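Local coordinates for MdcE (Pseudomonas aeruginosa, PDB 5VIP), which is the gamma subunit of the biotin-independent malonate decarboxylase and probably serves as a transferase in that complex's decarboxylation of malonate, at residues Ala27-Leu32 against Ser45-Asp50; Asn69-Ala74 against Val79-Gly84; Gln167-Ile172 against Ala252-Gly257; Pro228-Glu233 against Thr237-Arg242. All coordinates share one frame; numbering follows the deposited sequence.

Contact 1. Residues Ala27-Leu32 against Ser45-Asp50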
loop_
_atom_site.group_PDB
_atom_site.type_symbol
_atom_site.label_atom_id
_atom_site.label_comp_id
_atom_site.label_asym_id
_atom_site.label_seq_id
_atom_site.Cartn_x
_atom_site.Cartn_y
_atom_site.Cartn_z
ATOM N N ALA A 27 8.169 -21.806 -8.865
ATOM C CA ALA A 27 8.367 -23.165 -8.360
ATOM C C ALA A 27 7.260 -23.563 -7.394
ATOM O O ALA A 27 6.687 -24.644 -7.502
ATOM C CB ALA A 27 9.714 -23.281 -7.689
ATOM N N TRP A 28 6.940 -22.681 -6.455
ATOM C CA TRP A 28 5.910 -23.006 -5.474
ATOM C C TRP A 28 4.506 -22.920 -6.039
ATOM O O TRP A 28 3.622 -23.665 -5.608
ATOM C CB TRP A 28 6.040 -22.104 -4.256
ATOM C CG TRP A 28 7.096 -22.600 -3.324
ATOM C CD1 TRP A 28 8.429 -22.322 -3.372
ATOM C CD2 TRP A 28 6.907 -23.488 -2.218
ATOM N NE1 TRP A 28 9.085 -22.975 -2.350
ATOM C CE2 TRP A 28 8.171 -23.696 -1.627
ATOM C CE3 TRP A 28 5.789 -24.122 -1.663
ATOM C CZ2 TRP A 28 8.351 -24.514 -0.512
ATOM C CZ3 TRP A 28 5.971 -24.941 -0.554
ATOM C CH2 TRP A 28 7.242 -25.125 0.008
ATOM N N PHE A 29 4.292 -22.020 -6.995
ATOM C CA PHE A 29 2.994 -21.964 -7.656
ATOM C C PHE A 29 2.695 -23.291 -8.340
ATOM O O PHE A 29 1.607 -23.851 -8.190
ATOM C CB PHE A 29 2.939 -20.830 -8.677
ATOM C CG PHE A 29 1.632 -20.754 -9.419
ATOM C CD1 PHE A 29 0.549 -20.050 -8.884
ATOM C CD2 PHE A 29 1.480 -21.384 -10.650
ATOM C CE1 PHE A 29 -0.665 -19.980 -9.572
ATOM C CE2 PHE A 29 0.277 -21.317 -11.338
ATOM C CZ PHE A 29 -0.799 -20.615 -10.794
ATOM N N GLN A 30 3.669 -23.776 -9.099
ATOM C CA GLN A 30 3.498 -25.012 -9.855
ATOM C C GLN A 30 3.218 -26.169 -8.898
ATOM O O GLN A 30 2.278 -26.942 -9.109
ATOM C CB GLN A 30 4.732 -25.310 -10.701
ATOM C CG GLN A 30 4.510 -26.410 -11.729
ATOM C CD GLN A 30 5.801 -27.064 -12.187
ATOM O OE1 GLN A 30 6.802 -27.070 -11.465
ATOM N NE2 GLN A 30 5.789 -27.608 -13.400
ATOM N N ALA A 31 4.023 -26.263 -7.836
ATOM C CA ALA A 31 3.875 -27.316 -6.836
ATOM C C ALA A 31 2.508 -27.303 -6.167
ATOM O O ALA A 31 1.900 -28.353 -5.954
ATOM C CB ALA A 31 4.969 -27.194 -5.799
ATOM N N LEU A 32 2.020 -26.116 -5.834
ATOM C CA LEU A 32 0.781 -26.013 -5.075
ATOM C C LEU A 32 -0.467 -26.029 -5.963
ATOM O O LEU A 32 -1.494 -26.573 -5.576
ATOM C CB LEU A 32 0.793 -24.742 -4.213
ATOM C CG LEU A 32 1.714 -24.737 -2.990
ATOM C CD1 LEU A 32 2.091 -23.303 -2.596
ATOM C CD2 LEU A 32 1.034 -25.453 -1.829
ATOM N N SER A 45 3.596 -12.441 -16.625
ATOM C CA SER A 45 4.235 -12.268 -15.326
ATOM C C SER A 45 3.284 -12.609 -14.179
ATOM O O SER A 45 3.615 -12.418 -13.014
ATOM C CB SER A 45 4.729 -10.835 -15.183
ATOM O OG SER A 45 3.694 -9.937 -15.548
ATOM N N LEU A 46 2.095 -13.095 -14.520
ATOM C CA LEU A 46 1.089 -13.493 -13.541
ATOM C C LEU A 46 0.719 -14.963 -13.672
ATOM O O LEU A 46 0.421 -15.431 -14.769
ATOM C CB LEU A 46 -0.179 -12.661 -13.712
ATOM C CG LEU A 46 -0.514 -11.756 -12.546
ATOM C CD1 LEU A 46 0.596 -10.742 -12.437
ATOM C CD2 LEU A 46 -1.869 -11.100 -12.759
ATOM N N ARG A 47 0.728 -15.683 -12.558
ATOM C CA ARG A 47 0.165 -17.024 -12.525
ATOM C C ARG A 47 -1.066 -17.033 -11.632
ATOM O O ARG A 47 -0.993 -16.650 -10.458
ATOM C CB ARG A 47 1.184 -18.042 -12.019
ATOM C CG ARG A 47 2.413 -18.168 -12.879
ATOM C CD ARG A 47 2.089 -18.745 -14.247
ATOM N NE ARG A 47 3.314 -18.958 -15.014
ATOM C CZ ARG A 47 3.877 -18.030 -15.779
ATOM N NH1 ARG A 47 3.312 -16.833 -15.876
ATOM N NH2 ARG A 47 4.997 -18.293 -16.443
ATOM N N VAL A 48 -2.185 -17.487 -12.194
ATOM C CA VAL A 48 -3.457 -17.572 -11.482
ATOM C C VAL A 48 -4.091 -18.932 -11.757
ATOM O O VAL A 48 -4.134 -19.375 -12.905
ATOM C CB VAL A 48 -4.443 -16.451 -11.917
ATOM C CG1 VAL A 48 -5.749 -16.541 -11.137
ATOM C CG2 VAL A 48 -3.810 -15.069 -11.761
ATOM N N ALA A 49 -4.584 -19.590 -10.713
ATOM C CA ALA A 49 -5.227 -20.893 -10.864
ATOM C C ALA A 49 -6.240 -21.117 -9.754
ATOM O O ALA A 49 -5.980 -20.791 -8.598
ATOM C CB ALA A 49 -4.188 -22.004 -10.860
ATOM N N ASP A 50 -7.396 -21.663 -10.105
ATOM C CA ASP A 50 -8.384 -22.057 -9.110
ATOM C C ASP A 50 -8.175 -23.521 -8.725
ATOM O O ASP A 50 -7.785 -24.334 -9.555
ATOM C CB ASP A 50 -9.800 -21.829 -9.638
ATOM C CG ASP A 50 -10.138 -20.351 -9.784
ATOM O OD1 ASP A 50 -9.928 -19.592 -8.812
ATOM O OD2 ASP A 50 -10.611 -19.942 -10.868
#
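Phe29 of helix 24-33 lays its ring on the backbone and CB of Arg47 in strand 46-53, and this one aromatic side chain makes every contact across the two segments. Its CB points toward the strand, and a chi1 of 178° sets CG opposite the backbone N, carrying the ring straight outward from the helix. CG and both CD atoms lie within 3.8 Å of Arg47 CB, which sits over the ring centre. Farther out the two edges of the ring part company: CE2 stays 3.5 Å from Arg47 CB, while CE1 comes 3.5 Å from Arg47 O. At the end of the ring, CZ meets Ala49 CB at 3.7 Å and passes Val48 N at the same distance.

The evidence for a CH-pi contact is direct: Arg47 CB sits 3.4 Å from the centroid of the Phe29 ring and only 8° off its normal. Of the arginine side chain only CB and CG touch the ring; the chain then bends at chi2 (-66°) and leads the guanidinium away, its plane nearly perpendicular to the ring. The charged end turns instead to carbonyl oxygens, NE to Leu36 O and NH1 to Ala44 O, with a weak further bond from NH1 to Leu46 O. Phe60 and Ala62 of the adjacent strand 56-63 also touch Phe29, so the ring packs against two strands of the sheet.

No hydrogen bond joins the two segments. Between them the attachment is therefore apolar, made of CH-pi and van der Waals contact, with the arginine's charge directed into the loop.

Contact 2. Residues Asn69-Ala74 against Val79-Gly84; sequences NPFPRA and VGLLEG
An Asx turn at Asn69, within the loop between strand 56-63 and helix 81-97, is tied here to the first turn of that helix. Asn69 OD1 accepts from Phe71 N at 2.9 Å, closing the turn, while the other end of the same amide reaches the helix: Asn69 ND2 donates to Glu83 OE2 at 2.8 Å. The acceptor lies 8° out of the amide plane, but ND2 meets OE2 from above the carboxylate, 39° out of its plane. Glu83 curls back through a chi2 of 67°, and Gly80 N, of the N-cap residue, donates to Glu83 OE1 at 2.8 Å, on the anti lone pair of that oxygen. A water donates to OE1 at 2.7 Å and accepts from Leu82 N, with a weak link to Asn69 OD1.

Beside this polar cluster, Phe71 receives Leu81 CD1 over one face, 3.9 Å from the ring centroid and offset toward the rim. Leu82 CD1 instead lies at the ring edge, 3.9 Å from Phe71 CD2, and also meets Pro70 CG at 3.8 Å.

Ser45 OG, just before strand 46-53, is probably also hydrogen-bonded to Glu83 OE2. Phe71 packs further on helix 120-124, Leu81 touches Ile127 of helix 127-143, and apolar side chains of a neighbouring subunit meet Phe71, Leu81 and Leu82.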
loop_
_atom_site.group_PDB
_atom_site.type_symbol
_atom_site.label_atom_id
_atom_site.label_comp_id
_atom_site.label_asym_id
_atom_site.label_seq_id
_atom_site.Cartn_x
_atom_site.Cartn_y
_atom_site.Cartn_z
ATOM N N ASN A 69 8.421 -9.318 -20.930
ATOM C CA ASN A 69 7.484 -8.283 -20.497
ATOM C C ASN A 69 7.514 -7.097 -21.454
ATOM O O ASN A 69 8.589 -6.603 -21.789
ATOM C CB ASN A 69 7.812 -7.819 -19.073
ATOM C CG ASN A 69 6.633 -7.152 -18.390
ATOM O OD1 ASN A 69 6.065 -6.190 -18.902
ATOM N ND2 ASN A 69 6.243 -7.681 -17.232
ATOM N N PRO A 70 6.335 -6.658 -21.919
ATOM C CA PRO A 70 6.213 -5.468 -22.771
ATOM C C PRO A 70 6.935 -4.260 -22.170
ATOM O O PRO A 70 7.382 -3.391 -22.914
ATOM C CB PRO A 70 4.699 -5.234 -22.837
ATOM C CG PRO A 70 4.114 -6.595 -22.647
ATOM C CD PRO A 70 5.034 -7.324 -21.704
ATOM N N PHE A 71 7.055 -4.222 -20.843
ATOM C CA PHE A 71 7.786 -3.162 -20.161
ATOM C C PHE A 71 9.180 -3.622 -19.751
ATOM O O PHE A 71 9.327 -4.487 -18.882
ATOM C CB PHE A 71 6.986 -2.669 -18.948
ATOM C CG PHE A 71 5.768 -1.891 -19.335
ATOM C CD1 PHE A 71 5.863 -0.541 -19.616
ATOM C CD2 PHE A 71 4.539 -2.519 -19.478
ATOM C CE1 PHE A 71 4.751 0.190 -19.995
ATOM C CE2 PHE A 71 3.420 -1.794 -19.869
ATOM C CZ PHE A 71 3.531 -0.436 -20.125
ATOM N N PRO A 72 10.211 -3.036 -20.375
ATOM C CA PRO A 72 11.598 -3.483 -20.186
ATOM C C PRO A 72 12.018 -3.435 -18.722
ATOM O O PRO A 72 12.784 -4.286 -18.280
ATOM C CB PRO A 72 12.414 -2.489 -21.021
ATOM C CG PRO A 72 11.445 -1.889 -21.972
ATOM C CD PRO A 72 10.122 -1.879 -21.278
ATOM N N ARG A 73 11.491 -2.472 -17.971
ATOM C CA ARG A 73 11.865 -2.335 -16.568
ATOM C C ARG A 73 11.191 -3.386 -15.669
ATOM O O ARG A 73 11.432 -3.442 -14.454
ATOM C CB ARG A 73 11.546 -0.918 -16.080
ATOM C CG ARG A 73 12.436 0.169 -16.708
ATOM C CD ARG A 73 13.933 -0.114 -16.505
ATOM N NE ARG A 73 14.243 -0.527 -15.135
ATOM C CZ ARG A 73 15.430 -0.966 -14.719
ATOM N NH1 ARG A 73 16.452 -1.059 -15.566
ATOM N NH2 ARG A 73 15.593 -1.325 -13.450
ATOM N N ALA A 74 10.362 -4.238 -16.264
ATOM C CA ALA A 74 9.674 -5.264 -15.487
ATOM C C ALA A 74 9.961 -6.668 -16.017
ATOM O O ALA A 74 9.050 -7.485 -16.135
ATOM C CB ALA A 74 8.174 -5.000 -15.484
ATOM N N VAL A 79 7.036 -6.048 -9.723
ATOM C CA VAL A 79 5.632 -5.684 -9.871
ATOM C C VAL A 79 5.574 -4.337 -10.583
ATOM O O VAL A 79 5.832 -3.297 -9.984
ATOM C CB VAL A 79 4.905 -5.635 -8.522
ATOM C CG1 VAL A 79 3.491 -5.096 -8.698
ATOM C CG2 VAL A 79 4.862 -7.031 -7.914
ATOM N N GLY A 80 5.279 -4.375 -11.876
ATOM C CA GLY A 80 5.167 -3.172 -12.682
ATOM C C GLY A 80 3.718 -2.888 -13.042
ATOM O O GLY A 80 2.804 -3.312 -12.336
ATOM N N LEU A 81 3.510 -2.175 -14.142
ATOM C CA LEU A 81 2.179 -1.709 -14.530
ATOM C C LEU A 81 1.209 -2.849 -14.818
ATOM O O LEU A 81 0.055 -2.829 -14.372
ATOM C CB LEU A 81 2.287 -0.802 -15.758
ATOM C CG LEU A 81 2.985 0.529 -15.482
ATOM C CD1 LEU A 81 3.585 1.084 -16.754
ATOM C CD2 LEU A 81 1.982 1.524 -14.885
ATOM N N LEU A 82 1.668 -3.840 -15.575
ATOM C CA LEU A 82 0.784 -4.919 -15.983
ATOM C C LEU A 82 0.493 -5.834 -14.810
ATOM O O LEU A 82 -0.589 -6.406 -14.713
ATOM C CB LEU A 82 1.395 -5.714 -17.139
ATOM C CG LEU A 82 1.614 -4.870 -18.397
ATOM C CD1 LEU A 82 2.327 -5.676 -19.470
ATOM C CD2 LEU A 82 0.278 -4.347 -18.914
ATOM N N GLU A 83 1.461 -5.957 -13.911
ATOM C CA GLU A 83 1.327 -6.850 -12.773
ATOM C C GLU A 83 0.353 -6.274 -11.760
ATOM O O GLU A 83 -0.498 -6.989 -11.248
ATOM C CB GLU A 83 2.686 -7.115 -12.118
ATOM C CG GLU A 83 3.664 -7.874 -13.022
ATOM C CD GLU A 83 4.106 -7.057 -14.235
ATOM O OE1 GLU A 83 4.450 -5.864 -14.056
ATOM O OE2 GLU A 83 4.094 -7.606 -15.365
ATOM N N GLY A 84 0.488 -4.977 -11.484
ATOM C CA GLY A 84 -0.441 -4.275 -10.617
ATOM C C GLY A 84 -1.867 -4.340 -11.132
ATOM O O GLY A 84 -2.773 -4.785 -10.426
HETATM O O HOH W 1 4.716 -4.365 -16.340
#

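Contact 3. Residues Gln167-Ile172 against Ala252-Gly257; sequences QANRLI and ADILGG
Asp253 OD2, near the end of helix 237-254, is gripped by two nitrogens of Arg170, which stands at the start of strand 170-174. NE and NH2 each donate to this one oxygen at 2.8 Å, giving a side-on salt bridge in which a single carboxylate atom takes both N-H groups. OD2 lies in the guanidinium plane for both bonds. The carboxylate is turned 76° from that plane, and its oxygen is approached differently by the two donors: NE comes nearly along the C-O axis, whereas NH2 comes from above the carboxylate plane. The N-H...O angles of 147° and 142° are similarly bent, as expected when two donors share one acceptor.

Ile254 works on the flat side of the same group. Its CG1 rests over the centre of one guanidinium face, 3.7 Å from Arg170 CZ, and also meets Arg170 CG at 3.5 Å as the two side chains run past each other in opposite directions. The arginine chain is bent at chi2, which folds the guanidinium over the isoleucine. Ile254 CD1 reaches Asn169 CB at 3.7 Å, placing the isoleucine across both residues. The polar end of Asn169 turns elsewhere, with OD1 accepting from Leu148 N.

From Ile254 to Gly257 the chain makes a type II beta turn as the helix ends, closed by Gly257 N to Ile254 O at 2.9 Å. Trp224 makes a cation-pi contact with Arg170, while Ile149 of strand 148-152 touches Ile254. The salt bridge thus joins the C-terminal part of helix 237-254 to strand 170-174, which lies between strands 148-152 and 225-227 in the mixed sheet.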
loop_
_atom_site.group_PDB
_atom_site.type_symbol
_atom_site.label_atom_id
_atom_site.label_comp_id
_atom_site.label_asym_id
_atom_site.label_seq_id
_atom_site.Cartn_x
_atom_site.Cartn_y
_atom_site.Cartn_z
ATOM N N GLN A 167 -1.992 -7.254 2.216
ATOM C CA GLN A 167 -3.367 -7.092 2.687
ATOM C C GLN A 167 -3.951 -8.377 3.287
ATOM O O GLN A 167 -5.136 -8.432 3.592
ATOM C CB GLN A 167 -4.268 -6.606 1.550
ATOM C CG GLN A 167 -4.099 -5.132 1.221
ATOM C CD GLN A 167 -4.349 -4.232 2.435
ATOM O OE1 GLN A 167 -5.394 -4.314 3.071
ATOM N NE2 GLN A 167 -3.380 -3.377 2.755
ATOM N N ALA A 168 -3.126 -9.403 3.460
ATOM C CA ALA A 168 -3.625 -10.720 3.885
ATOM C C ALA A 168 -4.217 -10.729 5.304
ATOM O O ALA A 168 -3.756 -10.002 6.188
ATOM C CB ALA A 168 -2.494 -11.760 3.792
ATOM N N ASN A 169 -5.245 -11.550 5.505
ATOM C CA ASN A 169 -5.711 -11.901 6.853
ATOM C C ASN A 169 -4.612 -12.572 7.684
ATOM O O ASN A 169 -4.521 -12.369 8.887
ATOM C CB ASN A 169 -6.905 -12.856 6.801
ATOM C CG ASN A 169 -8.105 -12.272 6.097
ATOM O OD1 ASN A 169 -8.265 -12.432 4.889
ATOM N ND2 ASN A 169 -8.978 -11.625 6.856
ATOM N N ARG A 170 -3.808 -13.408 7.038
ATOM C CA ARG A 170 -2.743 -14.142 7.727
ATOM C C ARG A 170 -1.509 -14.224 6.851
ATOM O O ARG A 170 -1.613 -14.479 5.652
ATOM C CB ARG A 170 -3.189 -15.557 8.103
ATOM C CG ARG A 170 -4.445 -15.639 8.944
ATOM C CD ARG A 170 -4.204 -15.280 10.401
ATOM N NE ARG A 170 -5.411 -15.577 11.159
ATOM C CZ ARG A 170 -6.495 -14.804 11.168
ATOM N NH1 ARG A 170 -6.519 -13.669 10.475
ATOM N NH2 ARG A 170 -7.559 -15.164 11.865
ATOM N N LEU A 171 -0.347 -13.983 7.455
ATOM C CA LEU A 171 0.924 -14.081 6.755
ATOM C C LEU A 171 1.712 -15.286 7.256
ATOM O O LEU A 171 1.938 -15.435 8.462
ATOM C CB LEU A 171 1.755 -12.811 6.942
ATOM C CG LEU A 171 1.265 -11.531 6.254
ATOM C CD1 LEU A 171 2.167 -10.381 6.647
ATOM C CD2 LEU A 171 1.242 -11.697 4.738
ATOM N N ILE A 172 2.117 -16.139 6.324
ATOM C CA ILE A 172 2.966 -17.293 6.630
ATOM C C ILE A 172 4.253 -17.179 5.841
ATOM O O ILE A 172 4.218 -16.947 4.634
ATOM C CB ILE A 172 2.264 -18.623 6.280
ATOM C CG1 ILE A 172 1.009 -18.799 7.138
ATOM C CG2 ILE A 172 3.234 -19.821 6.418
ATOM C CD1 ILE A 172 0.011 -19.808 6.563
ATOM N N ALA A 252 -8.864 -22.200 8.141
ATOM C CA ALA A 252 -9.758 -22.534 9.244
ATOM C C ALA A 252 -9.763 -21.440 10.302
ATOM O O ALA A 252 -10.815 -21.091 10.838
ATOM C CB ALA A 252 -9.354 -23.881 9.868
ATOM N N ASP A 253 -8.584 -20.895 10.596
ATOM C CA ASP A 253 -8.439 -19.858 11.619
ATOM C C ASP A 253 -9.117 -18.536 11.225
ATOM O O ASP A 253 -9.614 -17.803 12.082
ATOM C CB ASP A 253 -6.950 -19.619 11.916
ATOM C CG ASP A 253 -6.736 -18.695 13.094
ATOM O OD1 ASP A 253 -6.902 -19.148 14.247
ATOM O OD2 ASP A 253 -6.410 -17.513 12.872
ATOM N N ILE A 254 -9.140 -18.241 9.928
ATOM C CA ILE A 254 -9.745 -17.007 9.420
ATOM C C ILE A 254 -11.267 -17.077 9.386
ATOM O O ILE A 254 -11.952 -16.161 9.847
ATOM C CB ILE A 254 -9.243 -16.688 7.993
ATOM C CG1 ILE A 254 -7.758 -16.361 8.013
ATOM C CG2 ILE A 254 -10.049 -15.542 7.364
ATOM C CD1 ILE A 254 -7.070 -16.564 6.658
ATOM N N LEU A 255 -11.789 -18.171 8.836
ATOM C CA LEU A 255 -13.216 -18.290 8.531
ATOM C C LEU A 255 -14.130 -17.978 9.722
ATOM O O LEU A 255 -13.941 -18.497 10.823
ATOM C CB LEU A 255 -13.518 -19.687 7.994
ATOM C CG LEU A 255 -13.057 -19.940 6.559
ATOM C CD1 LEU A 255 -13.103 -21.433 6.229
ATOM C CD2 LEU A 255 -13.910 -19.142 5.586
ATOM N N GLY A 256 -15.100 -17.099 9.480
ATOM C CA GLY A 256 -16.088 -16.717 10.473
ATOM C C GLY A 256 -15.608 -15.652 11.437
ATOM O O GLY A 256 -16.403 -15.078 12.183
ATOM N N GLY A 257 -14.304 -15.386 11.419
ATOM C CA GLY A 257 -13.695 -14.449 12.344
ATOM C C GLY A 257 -13.647 -13.027 11.819
ATOM O O GLY A 257 -14.165 -12.732 10.739
#

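Contact 4. Residues Pro228-Glu233 against Thr237-Arg242; sequences PVETVE and TADLVR
Asp239, in the first turns of helix 237-254, presents both carboxylate oxygens to consecutive backbone amides of the preceding loop. OD1 accepts from Glu230 N at 3.0 Å and OD2 from Thr231 N at 3.1 Å. Both use the syn lone pair and both are nearly straight, with N-H...O angles of 168° and 178°. Glu230 N also makes a weak bond to OD2. Val229 CA and CB border OD1, the latter at 3.6 Å.

In the next shell, Arg242 NH2 links the two acids. It donates to Asp239 OD1 at 2.8 Å, from above that carboxylate, and to Glu230 OE2 at 2.5 Å, on the anti side of the glutamate. A bend at chi3 (-82°) brings the guanidinium back over its own helix, where Ala238 O lies over the centre of one face. Glu230 OE2 also touches Ala238 CB at 3.4 Å. Farther out, Ser236 OG accepts from Asp239 N, and Thr231 OG1 bonds to Val234 O, fixing the short connection between loop and helix.

Glu230 OE2 and Asp239 OD1 are 4.1 Å apart, so the arginine probably offsets their mutual repulsion. Together with the two amide bonds, this network would favour an ionised Asp239.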
loop_
_atom_site.group_PDB
_atom_site.type_symbol
_atom_site.label_atom_id
_atom_site.label_comp_id
_atom_site.label_asym_id
_atom_site.label_seq_id
_atom_site.Cartn_x
_atom_site.Cartn_y
_atom_site.Cartn_z
ATOM N N PRO A 228 9.683 -24.169 8.524
ATOM C CA PRO A 228 10.931 -24.631 7.922
ATOM C C PRO A 228 10.649 -25.582 6.764
ATOM O O PRO A 228 9.637 -26.277 6.787
ATOM C CB PRO A 228 11.639 -25.347 9.081
ATOM C CG PRO A 228 10.533 -25.805 9.974
ATOM C CD PRO A 228 9.429 -24.770 9.846
ATOM N N VAL A 229 11.523 -25.598 5.760
ATOM C CA VAL A 229 11.369 -26.496 4.619
ATOM C C VAL A 229 12.718 -27.155 4.275
ATOM O O VAL A 229 13.778 -26.592 4.564
ATOM C CB VAL A 229 10.803 -25.749 3.372
ATOM C CG1 VAL A 229 9.401 -25.217 3.660
ATOM C CG2 VAL A 229 11.714 -24.601 2.969
ATOM N N GLU A 230 12.679 -28.335 3.656
ATOM C CA GLU A 230 13.918 -29.052 3.305
ATOM C C GLU A 230 14.603 -28.500 2.059
ATOM O O GLU A 230 15.825 -28.295 2.048
ATOM C CB GLU A 230 13.655 -30.552 3.094
ATOM C CG GLU A 230 12.698 -31.182 4.078
ATOM C CD GLU A 230 12.250 -32.591 3.659
ATOM O OE1 GLU A 230 12.942 -33.222 2.826
ATOM O OE2 GLU A 230 11.209 -33.068 4.175
ATOM N N THR A 231 13.824 -28.318 0.996
ATOM C CA THR A 231 14.342 -27.805 -0.262
ATOM C C THR A 231 13.444 -26.652 -0.686
ATOM O O THR A 231 12.417 -26.843 -1.340
ATOM C CB THR A 231 14.389 -28.875 -1.374
ATOM O OG1 THR A 231 13.109 -29.499 -1.488
ATOM C CG2 THR A 231 15.435 -29.948 -1.064
ATOM N N VAL A 232 13.841 -25.456 -0.289
ATOM C CA VAL A 232 13.040 -24.262 -0.496
ATOM C C VAL A 232 12.878 -23.913 -1.984
ATOM O O VAL A 232 11.851 -23.363 -2.386
ATOM C CB VAL A 232 13.666 -23.075 0.266
ATOM C CG1 VAL A 232 15.055 -22.766 -0.271
ATOM C CG2 VAL A 232 12.770 -21.854 0.195
ATOM N N GLU A 233 13.873 -24.253 -2.805
ATOM C CA GLU A 233 13.854 -23.879 -4.217
ATOM C C GLU A 233 12.852 -24.709 -5.018
ATOM O O GLU A 233 12.191 -24.200 -5.919
ATOM C CB GLU A 233 15.251 -24.013 -4.828
ATOM C CG GLU A 233 16.362 -23.328 -4.047
ATOM C CD GLU A 233 16.198 -21.811 -3.949
ATOM O OE1 GLU A 233 15.573 -21.194 -4.846
ATOM O OE2 GLU A 233 16.719 -21.232 -2.972
ATOM N N THR A 237 8.012 -33.486 -1.362
ATOM C CA THR A 237 6.640 -33.922 -1.135
ATOM C C THR A 237 6.215 -33.590 0.287
ATOM O O THR A 237 5.091 -33.145 0.514
ATOM C CB THR A 237 6.475 -35.442 -1.378
ATOM O OG1 THR A 237 6.956 -35.766 -2.685
ATOM C CG2 THR A 237 5.007 -35.852 -1.272
ATOM N N ALA A 238 7.125 -33.801 1.236
ATOM C CA ALA A 238 6.860 -33.515 2.645
ATOM C C ALA A 238 6.676 -32.013 2.877
ATOM O O ALA A 238 5.864 -31.595 3.701
ATOM C CB ALA A 238 7.990 -34.046 3.519
ATOM N N ASP A 239 7.456 -31.214 2.160
ATOM C CA ASP A 239 7.331 -29.762 2.227
ATOM C C ASP A 239 5.938 -29.325 1.779
ATOM O O ASP A 239 5.257 -28.540 2.457
ATOM C CB ASP A 239 8.393 -29.097 1.358
ATOM C CG ASP A 239 9.768 -29.116 1.990
ATOM O OD1 ASP A 239 9.862 -29.269 3.228
ATOM O OD2 ASP A 239 10.757 -28.946 1.247
ATOM N N LEU A 240 5.521 -29.854 0.630
ATOM C CA LEU A 240 4.228 -29.537 0.047
ATOM C C LEU A 240 3.120 -29.899 1.032
ATOM O O LEU A 240 2.168 -29.141 1.222
ATOM C CB LEU A 240 4.057 -30.275 -1.287
ATOM C CG LEU A 240 3.025 -29.796 -2.300
ATOM C CD1 LEU A 240 3.183 -28.300 -2.559
ATOM C CD2 LEU A 240 3.169 -30.583 -3.608
ATOM N N VAL A 241 3.277 -31.048 1.685
ATOM C CA VAL A 241 2.331 -31.503 2.697
ATOM C C VAL A 241 2.302 -30.573 3.912
ATOM O O VAL A 241 1.233 -30.244 4.424
ATOM C CB VAL A 241 2.667 -32.947 3.162
ATOM C CG1 VAL A 241 1.845 -33.330 4.386
ATOM C CG2 VAL A 241 2.440 -33.926 2.023
ATOM N N ARG A 242 3.475 -30.156 4.379
ATOM C CA ARG A 242 3.534 -29.267 5.533
ATOM C C ARG A 242 2.915 -27.908 5.196
ATOM O O ARG A 242 2.168 -27.347 5.997
ATOM C CB ARG A 242 4.979 -29.096 6.030
ATOM C CG ARG A 242 5.552 -30.346 6.733
ATOM C CD ARG A 242 6.940 -30.102 7.344
ATOM N NE ARG A 242 8.002 -30.218 6.350
ATOM C CZ ARG A 242 8.650 -31.346 6.076
ATOM N NH1 ARG A 242 8.357 -32.461 6.732
ATOM N NH2 ARG A 242 9.598 -31.364 5.142
#

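How the contacts relate
The contacts follow the chain in series, except that contact 4 is nested in the long loop closed by contact 3. Contacts 1 and 3 both reach the six-stranded mixed sheet, one at its outermost strand 46-53 and the other at strand 170-174, with centres about 20 Å apart. Contacts 3 and 4 share helix 237-254, near its end and its start, about 22 Å between centres. Contact 1 touches contact 4 through Trp28 NE1 and Val232 O (2.8 Å), and contact 2 through Ser45 OG and Glu83 OE2, probably hydrogen-bonded. It thus connects contacts 2 and 4, whose nearest atoms are about 18 Å apart. Contacts 2 and 3 lie on opposite sides of the chain's centre.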